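Side-chain contacts in protease (Helicobacter pylori, PDB 5EUF), which probably acts as a zinc-dependent M16-family protease and virulence factor, cleaving the human junctional adhesion molecule A and so weakening the gastric epithelial barrier: residues N59-K64 and E120-P125; S281-S286 and V331-K336. All blocks are in the same frame, centred on the assembly; numbering follows the deposited sequence.

Contact 1: residues N59-K64 and E120-P125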
ATOM      1  N   ASN B  59     -18.222 -19.414  -2.079  1.00 36.27           N
ATOM      2  CA  ASN B  59     -19.665 -19.266  -1.901  1.00 39.86           C
ATOM      3  C   ASN B  59     -20.452 -20.405  -2.554  1.00 35.12           C
ATOM      4  O   ASN B  59     -21.619 -20.630  -2.235  1.00 32.99           O
ATOM      5  CB  ASN B  59     -20.128 -17.918  -2.459  1.00 38.84           C
ATOM      6  CG  ASN B  59     -21.405 -17.424  -1.803  1.00 64.68           C
ATOM      7  OD1 ASN B  59     -21.397 -17.004  -0.645  1.00 79.58           O
ATOM      8  ND2 ASN B  59     -22.507 -17.461  -2.545  1.00 65.47           N
ATOM      9  N   PHE B  60     -19.803 -21.127  -3.462  1.00 37.72           N
ATOM     10  CA  PHE B  60     -20.447 -22.239  -4.150  1.00 36.98           C
ATOM     11  C   PHE B  60     -19.946 -23.580  -3.625  1.00 38.95           C
ATOM     12  O   PHE B  60     -20.042 -24.603  -4.303  1.00 38.07           O
ATOM     13  CB  PHE B  60     -20.215 -22.129  -5.658  1.00 21.89           C
ATOM     14  CG  PHE B  60     -20.760 -20.865  -6.252  1.00 33.54           C
ATOM     15  CD1 PHE B  60     -22.103 -20.759  -6.572  1.00 45.83           C
ATOM     16  CD2 PHE B  60     -19.934 -19.777  -6.472  1.00 40.31           C
ATOM     17  CE1 PHE B  60     -22.612 -19.592  -7.110  1.00 48.54           C
ATOM     18  CE2 PHE B  60     -20.437 -18.608  -7.011  1.00 51.73           C
ATOM     19  CZ  PHE B  60     -21.779 -18.516  -7.331  1.00 50.77           C
ATOM     20  N   LYS B  61     -19.410 -23.562  -2.410  1.00 33.36           N
ATOM     21  CA  LYS B  61     -18.986 -24.784  -1.746  1.00 31.65           C
ATOM     22  C   LYS B  61     -20.093 -25.276  -0.820  1.00 32.06           C
ATOM     23  O   LYS B  61     -21.234 -24.822  -0.914  1.00 30.95           O
ATOM     24  CB  LYS B  61     -17.689 -24.556  -0.971  1.00 34.28           C
ATOM     25  CG  LYS B  61     -16.520 -24.125  -1.845  1.00 29.76           C
ATOM     26  CD  LYS B  61     -16.166 -25.192  -2.873  1.00 40.17           C
ATOM     27  CE  LYS B  61     -14.987 -24.764  -3.735  1.00 43.86           C
ATOM     28  NZ  LYS B  61     -14.623 -25.792  -4.753  1.00 47.99           N
ATOM     29  N   SER B  62     -19.753 -26.195   0.079  1.00 35.98           N
ATOM     30  CA  SER B  62     -20.756 -26.867   0.903  1.00 34.36           C
ATOM     31  C   SER B  62     -21.424 -25.942   1.910  1.00 27.23           C
ATOM     32  O   SER B  62     -20.800 -25.019   2.438  1.00 35.66           O
ATOM     33  CB  SER B  62     -20.135 -28.050   1.646  1.00 42.09           C
ATOM     34  OG  SER B  62     -19.220 -27.607   2.633  1.00 41.07           O
ATOM     35  N   THR B  63     -22.702 -26.207   2.161  1.00 29.69           N
ATOM     36  CA  THR B  63     -23.461 -25.514   3.195  1.00 39.28           C
ATOM     37  C   THR B  63     -24.089 -26.544   4.134  1.00 46.91           C
ATOM     38  O   THR B  63     -23.667 -27.700   4.163  1.00 62.58           O
ATOM     39  CB  THR B  63     -24.561 -24.620   2.597  1.00 32.63           C
ATOM     40  OG1 THR B  63     -25.523 -25.437   1.920  1.00 32.32           O
ATOM     41  CG2 THR B  63     -23.968 -23.623   1.611  1.00 22.04           C
ATOM     42  N   LYS B  64     -25.098 -26.130   4.896  1.00 33.26           N
ATOM     43  CA  LYS B  64     -25.758 -27.035   5.832  1.00 34.70           C
ATOM     44  C   LYS B  64     -26.536 -28.122   5.099  1.00 35.45           C
ATOM     45  O   LYS B  64     -26.615 -29.257   5.565  1.00 54.25           O
ATOM     46  CB  LYS B  64     -26.694 -26.260   6.764  1.00 45.47           C
ATOM     47  CG  LYS B  64     -27.477 -27.121   7.746  1.00 58.56           C
ATOM     48  CD  LYS B  64     -28.397 -26.277   8.618  1.00 62.41           C
ATOM     49  CE  LYS B  64     -29.190 -27.145   9.589  1.00 67.68           C
ATOM     50  NZ  LYS B  64     -30.077 -26.338  10.474  1.00 68.99           N
ATOM     51  N   GLU B 120     -11.936 -26.446   6.027  1.00 41.34           N
ATOM     52  CA  GLU B 120     -10.515 -26.342   5.704  1.00 37.92           C
ATOM     53  C   GLU B 120     -10.170 -27.125   4.438  1.00 43.98           C
ATOM     54  O   GLU B 120      -9.343 -26.694   3.636  1.00 34.86           O
ATOM     55  CB  GLU B 120      -9.667 -26.843   6.874  1.00 45.68           C
ATOM     56  CG  GLU B 120      -8.168 -26.842   6.613  1.00 50.25           C
ATOM     57  CD  GLU B 120      -7.415 -27.760   7.559  1.00 72.93           C
ATOM     58  OE1 GLU B 120      -7.988 -28.793   7.971  1.00 73.85           O
ATOM     59  OE2 GLU B 120      -6.252 -27.452   7.893  1.00 85.34           O
ATOM     60  N   ASP B 121     -10.820 -28.273   4.260  1.00 62.72           N
ATOM     61  CA  ASP B 121     -10.571 -29.133   3.106  1.00 72.72           C
ATOM     62  C   ASP B 121     -11.134 -28.548   1.812  1.00 61.02           C
ATOM     63  O   ASP B 121     -10.947 -29.113   0.734  1.00 47.71           O
ATOM     64  CB  ASP B 121     -11.160 -30.526   3.346  1.00 84.40           C
ATOM     65  CG  ASP B 121     -12.639 -30.485   3.676  1.00 91.94           C
ATOM     66  OD1 ASP B 121     -12.977 -30.360   4.872  1.00100.48           O
ATOM     67  OD2 ASP B 121     -13.463 -30.580   2.741  1.00 87.60           O
ATOM     68  N   GLU B 122     -11.828 -27.419   1.926  1.00 58.59           N
ATOM     69  CA  GLU B 122     -12.347 -26.707   0.763  1.00 52.34           C
ATOM     70  C   GLU B 122     -11.535 -25.449   0.514  1.00 49.15           C
ATOM     71  O   GLU B 122     -11.333 -25.038  -0.628  1.00 53.19           O
ATOM     72  CB  GLU B 122     -13.819 -26.350   0.957  1.00 46.26           C
ATOM     73  CG  GLU B 122     -14.724 -27.551   1.128  1.00 65.29           C
ATOM     74  CD  GLU B 122     -16.163 -27.161   1.391  1.00 72.55           C
ATOM     75  OE1 GLU B 122     -16.393 -26.105   2.020  1.00 65.62           O
ATOM     76  OE2 GLU B 122     -17.063 -27.914   0.963  1.00 75.05           O
ATOM     77  N   PHE B 123     -11.071 -24.841   1.599  1.00 43.27           N
ATOM     78  CA  PHE B 123     -10.286 -23.620   1.517  1.00 39.27           C
ATOM     79  C   PHE B 123      -8.897 -23.870   0.936  1.00 41.70           C
ATOM     80  O   PHE B 123      -8.419 -23.099   0.104  1.00 41.62           O
ATOM     81  CB  PHE B 123     -10.167 -22.977   2.900  1.00 39.35           C
ATOM     82  CG  PHE B 123      -8.968 -22.094   3.052  1.00 33.31           C
ATOM     83  CD1 PHE B 123      -8.920 -20.856   2.435  1.00 21.40           C
ATOM     84  CD2 PHE B 123      -7.885 -22.501   3.811  1.00 34.88           C
ATOM     85  CE1 PHE B 123      -7.814 -20.043   2.573  1.00 52.08           C
ATOM     86  CE2 PHE B 123      -6.778 -21.692   3.953  1.00 47.03           C
ATOM     87  CZ  PHE B 123      -6.743 -20.461   3.335  1.00 52.62           C
ATOM     88  N   LEU B 124      -8.252 -24.944   1.380  1.00 41.30           N
ATOM     89  CA  LEU B 124      -6.894 -25.255   0.937  1.00 43.83           C
ATOM     90  C   LEU B 124      -6.781 -25.529  -0.569  1.00 48.22           C
ATOM     91  O   LEU B 124      -5.911 -24.956  -1.227  1.00 47.54           O
ATOM     92  CB  LEU B 124      -6.333 -26.441   1.728  1.00 42.72           C
ATOM     93  CG  LEU B 124      -6.036 -26.180   3.206  1.00 34.63           C
ATOM     94  CD1 LEU B 124      -5.327 -27.370   3.832  1.00 34.42           C
ATOM     95  CD2 LEU B 124      -5.211 -24.913   3.369  1.00 39.87           C
ATOM     96  N   PRO B 125      -7.647 -26.398  -1.130  1.00 53.56           N
ATOM     97  CA  PRO B 125      -7.489 -26.620  -2.570  1.00 57.87           C
ATOM     98  C   PRO B 125      -7.917 -25.420  -3.409  1.00 60.80           C
ATOM     99  O   PRO B 125      -7.330 -25.172  -4.463  1.00 70.00           O
ATOM    100  CB  PRO B 125      -8.401 -27.820  -2.840  1.00 52.22           C
ATOM    101  CG  PRO B 125      -9.444 -27.731  -1.794  1.00 47.11           C
ATOM    102  CD  PRO B 125      -8.731 -27.229  -0.572  1.00 51.24           C
TER

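Contact 2: residues S281-S286 and V331-K336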
ATOM      1  N   SER B 281     -16.802   4.224 -33.303  1.00 57.99           N
ATOM      2  CA  SER B 281     -16.804   5.594 -33.801  1.00 49.98           C
ATOM      3  C   SER B 281     -16.064   6.531 -32.850  1.00 42.41           C
ATOM      4  O   SER B 281     -16.077   7.749 -33.027  1.00 44.25           O
ATOM      5  CB  SER B 281     -18.240   6.081 -34.008  1.00 57.62           C
ATOM      6  OG  SER B 281     -18.267   7.422 -34.468  1.00 67.03           O
ATOM      7  N   SER B 282     -15.417   5.956 -31.842  1.00 35.83           N
ATOM      8  CA  SER B 282     -14.705   6.744 -30.845  1.00 37.62           C
ATOM      9  C   SER B 282     -13.483   7.427 -31.447  1.00 39.94           C
ATOM     10  O   SER B 282     -13.077   7.119 -32.568  1.00 48.51           O
ATOM     11  CB  SER B 282     -14.283   5.864 -29.664  1.00 39.99           C
ATOM     12  OG  SER B 282     -13.248   4.967 -30.030  1.00 35.37           O
ATOM     13  N   TRP B 283     -12.901   8.357 -30.699  1.00 38.50           N
ATOM     14  CA  TRP B 283     -11.712   9.064 -31.153  1.00 38.12           C
ATOM     15  C   TRP B 283     -10.497   8.144 -31.155  1.00 49.35           C
ATOM     16  O   TRP B 283      -9.689   8.178 -32.080  1.00 65.52           O
ATOM     17  CB  TRP B 283     -11.444  10.294 -30.281  1.00 31.36           C
ATOM     18  CG  TRP B 283     -12.371  11.444 -30.555  1.00 36.57           C
ATOM     19  CD1 TRP B 283     -13.505  11.422 -31.312  1.00 40.42           C
ATOM     20  CD2 TRP B 283     -12.233  12.789 -30.078  1.00 38.37           C
ATOM     21  NE1 TRP B 283     -14.085  12.668 -31.333  1.00 26.83           N
ATOM     22  CE2 TRP B 283     -13.324  13.525 -30.585  1.00 32.08           C
ATOM     23  CE3 TRP B 283     -11.294  13.443 -29.272  1.00 39.79           C
ATOM     24  CZ2 TRP B 283     -13.503  14.880 -30.310  1.00 37.83           C
ATOM     25  CZ3 TRP B 283     -11.474  14.788 -29.000  1.00 35.29           C
ATOM     26  CH2 TRP B 283     -12.569  15.492 -29.518  1.00 39.83           C
ATOM     27  N   LEU B 284     -10.373   7.317 -30.120  1.00 40.03           N
ATOM     28  CA  LEU B 284      -9.243   6.399 -30.016  1.00 38.86           C
ATOM     29  C   LEU B 284      -9.258   5.349 -31.124  1.00 52.16           C
ATOM     30  O   LEU B 284      -8.206   4.895 -31.573  1.00 60.44           O
ATOM     31  CB  LEU B 284      -9.230   5.711 -28.650  1.00 33.61           C
ATOM     32  CG  LEU B 284      -8.895   6.604 -27.455  1.00 27.72           C
ATOM     33  CD1 LEU B 284      -8.726   5.774 -26.190  1.00 28.65           C
ATOM     34  CD2 LEU B 284      -7.646   7.418 -27.739  1.00 22.10           C
ATOM     35  N   GLN B 285     -10.451   4.966 -31.563  1.00 44.55           N
ATOM     36  CA  GLN B 285     -10.580   3.964 -32.613  1.00 40.80           C
ATOM     37  C   GLN B 285     -10.203   4.520 -33.982  1.00 46.98           C
ATOM     38  O   GLN B 285      -9.310   3.998 -34.647  1.00 63.10           O
ATOM     39  CB  GLN B 285     -12.007   3.410 -32.655  1.00 49.85           C
ATOM     40  CG  GLN B 285     -12.144   1.995 -32.106  1.00 57.83           C
ATOM     41  CD  GLN B 285     -11.470   0.955 -32.985  1.00 60.65           C
ATOM     42  OE1 GLN B 285     -11.224   1.188 -34.171  1.00 48.21           O
ATOM     43  NE2 GLN B 285     -11.165  -0.201 -32.405  1.00 64.18           N
ATOM     44  N   SER B 286     -10.881   5.583 -34.397  1.00 40.58           N
ATOM     45  CA  SER B 286     -10.738   6.086 -35.759  1.00 48.82           C
ATOM     46  C   SER B 286      -9.561   7.044 -35.930  1.00 64.78           C
ATOM     47  O   SER B 286      -9.471   7.746 -36.939  1.00 90.39           O
ATOM     48  CB  SER B 286     -12.035   6.768 -36.203  1.00 52.89           C
ATOM     49  OG  SER B 286     -12.480   7.705 -35.238  1.00 58.16           O
ATOM     50  N   VAL B 331      -2.716  12.168 -25.494  1.00 47.82           N
ATOM     51  CA  VAL B 331      -2.615  13.476 -24.863  1.00 49.05           C
ATOM     52  C   VAL B 331      -2.982  14.563 -25.871  1.00 47.74           C
ATOM     53  O   VAL B 331      -3.700  15.510 -25.544  1.00 45.73           O
ATOM     54  CB  VAL B 331      -1.198  13.728 -24.300  1.00 23.28           C
ATOM     55  CG1 VAL B 331      -1.027  15.183 -23.900  1.00 23.69           C
ATOM     56  CG2 VAL B 331      -0.931  12.814 -23.113  1.00 22.35           C
ATOM     57  N   ALA B 332      -2.501  14.403 -27.101  1.00 45.33           N
ATOM     58  CA  ALA B 332      -2.803  15.330 -28.187  1.00 44.32           C
ATOM     59  C   ALA B 332      -4.305  15.400 -28.464  1.00 47.23           C
ATOM     60  O   ALA B 332      -4.831  16.450 -28.837  1.00 41.17           O
ATOM     61  CB  ALA B 332      -2.050  14.929 -29.447  1.00 31.90           C
ATOM     62  N   LEU B 333      -4.990  14.274 -28.285  1.00 43.24           N
ATOM     63  CA  LEU B 333      -6.441  14.242 -28.406  1.00 42.04           C
ATOM     64  C   LEU B 333      -7.090  15.001 -27.253  1.00 39.18           C
ATOM     65  O   LEU B 333      -8.010  15.793 -27.460  1.00 41.34           O
ATOM     66  CB  LEU B 333      -6.953  12.800 -28.439  1.00 37.40           C
ATOM     67  CG  LEU B 333      -6.676  12.005 -29.714  1.00 34.59           C
ATOM     68  CD1 LEU B 333      -7.307  10.625 -29.634  1.00 35.15           C
ATOM     69  CD2 LEU B 333      -7.187  12.759 -30.929  1.00 25.84           C
ATOM     70  N   LEU B 334      -6.602  14.749 -26.041  1.00 28.74           N
ATOM     71  CA  LEU B 334      -7.129  15.397 -24.845  1.00 30.50           C
ATOM     72  C   LEU B 334      -6.913  16.906 -24.884  1.00 39.83           C
ATOM     73  O   LEU B 334      -7.755  17.671 -24.412  1.00 34.73           O
ATOM     74  CB  LEU B 334      -6.485  14.809 -23.589  1.00 29.46           C
ATOM     75  CG  LEU B 334      -6.745  13.323 -23.340  1.00 25.38           C
ATOM     76  CD1 LEU B 334      -6.249  12.913 -21.964  1.00 19.39           C
ATOM     77  CD2 LEU B 334      -8.221  12.997 -23.509  1.00 35.65           C
ATOM     78  N   GLU B 335      -5.781  17.331 -25.439  1.00 39.24           N
ATOM     79  CA  GLU B 335      -5.513  18.754 -25.611  1.00 46.45           C
ATOM     80  C   GLU B 335      -6.481  19.322 -26.640  1.00 47.29           C
ATOM     81  O   GLU B 335      -7.044  20.400 -26.447  1.00 46.07           O
ATOM     82  CB  GLU B 335      -4.063  18.995 -26.038  1.00 53.64           C
ATOM     83  CG  GLU B 335      -3.037  18.671 -24.958  1.00 72.19           C
ATOM     84  CD  GLU B 335      -1.607  18.715 -25.473  1.00 91.85           C
ATOM     85  OE1 GLU B 335      -0.671  18.538 -24.663  1.00 87.73           O
ATOM     86  OE2 GLU B 335      -1.419  18.924 -26.691  1.00102.67           O
ATOM     87  N   LYS B 336      -6.675  18.579 -27.726  1.00 51.30           N
ATOM     88  CA  LYS B 336      -7.653  18.934 -28.749  1.00 41.76           C
ATOM     89  C   LYS B 336      -9.056  18.984 -28.149  1.00 43.18           C
ATOM     90  O   LYS B 336      -9.849  19.872 -28.466  1.00 40.71           O
ATOM     91  CB  LYS B 336      -7.604  17.935 -29.908  1.00 26.68           C
ATOM     92  CG  LYS B 336      -8.724  18.100 -30.917  1.00 42.45           C
ATOM     93  CD  LYS B 336      -8.833  16.897 -31.842  1.00 43.70           C
ATOM     94  CE  LYS B 336     -10.062  17.004 -32.737  1.00 57.87           C
ATOM     95  NZ  LYS B 336     -10.318  15.746 -33.495  1.00 66.99           N
TER

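Contact 1: residues N59-K64 and E120-P125
E122, in the first turn of helix 120-139, reaches across to K61 and S62 in the loop that follows helix 51-58. From its CB the chain runs out straight, CD anti to CA (chi2 177°), and CB and CG carry the carboxylate over the gap to the loop. CD then lies 3.8 Å from K61 CB, and the two oxygens divide the work. OE1 rests 3.6 Å from K61 CB, a van der Waals touch to the root of the lysine. OE2 takes the polar partners: S62 OG stands 2.7 Å from OE2, and S62 N gives OE2 a weak bond of 3.3 Å, bent to 151°. A glutamate suits this place because it is long enough to span the gap and set one oxygen beside both N and OG of a serine. The loop trails the helix bearing the inverted zinc motif HxxEH (H53, E56 and H57), and the contact joins it to the first turn of the helix that carries the zinc ligand E133, with the K61 side chain about 12 Å from the zinc ion. S62 OG also has N117 OD1 as a partner, so its single proton has two acceptors to choose between. K61 bends at chi2 (-62°), which swings its amine past E122 to a salt bridge with E126, one turn further along the helix; K61 NZ stays 6.6 Å from E122 OE2.

Contact 2: residues S281-S286 and V331-K336
The backbones come nearest at W283 and L333, whose CA atoms are 7.9 Å apart, a gap filled by side chains from both segments. L333 projects from helix 323-338 and its CD1 meets two residues: L284 CD2 at 3.7 Å, where the two leucines pass at a slant, and W283 CB at 4.2 Å. Leucine suits such a place, since its flexible apolar chain carries a methyl out from the helix to both neighbours. The indole of W283 reaches the helix itself, its CZ3 edge lying 3.9 Å from L333 O near the ring plane. One turn on, K336 stretches its fully extended chain over the ring, and NZ stands 4.5 Å from the centroid of the six-membered ring, only 8° off its normal. This cation-pi contact uses the broad electron-rich face of tryptophan, while the aliphatic part of the lysine adds CE, 4.4 Å from W283 CH2. Outside the segments, W283 NE1 bonds to E346 OE2, which satisfies the one polar atom of a buried ring and helps to fix its rotation. The turn that holds W283 is braced by serines: S282 OG accepts from Q285 N at 3.2 Å, a capping bond, and S282 O receives both S286 N and S286 OG, from opposite faces of its plane. W283 thus wedges between helix 323-338 and L275 and L276 of helix 266-276, while L334 of helix 323-338 packs on Y256 of strand 251-258, as befits the alpha/beta fold of the M16 inactive domain.

Contact 1 comes first along the chain and is complete before contact 2 begins. Their centres are 48 Å apart, with about 33 Å between nearest atoms, and they lie on opposite sides of the chain's centre. They share no helix. Contact 1 falls within the insulinase-type half and joins elements next to the zinc site. Contact 2 falls in the inactive M16 half and ties the turn into helix 284-289 to helix 323-338, which packs on strand 251-258 of the five-stranded sheet, away from the catalytic zinc site. The pair thus reflects the two-part build of M16 proteases: contact 1 belongs to the catalytic half, contact 2 to the related half, which lacks the HxxEH motif.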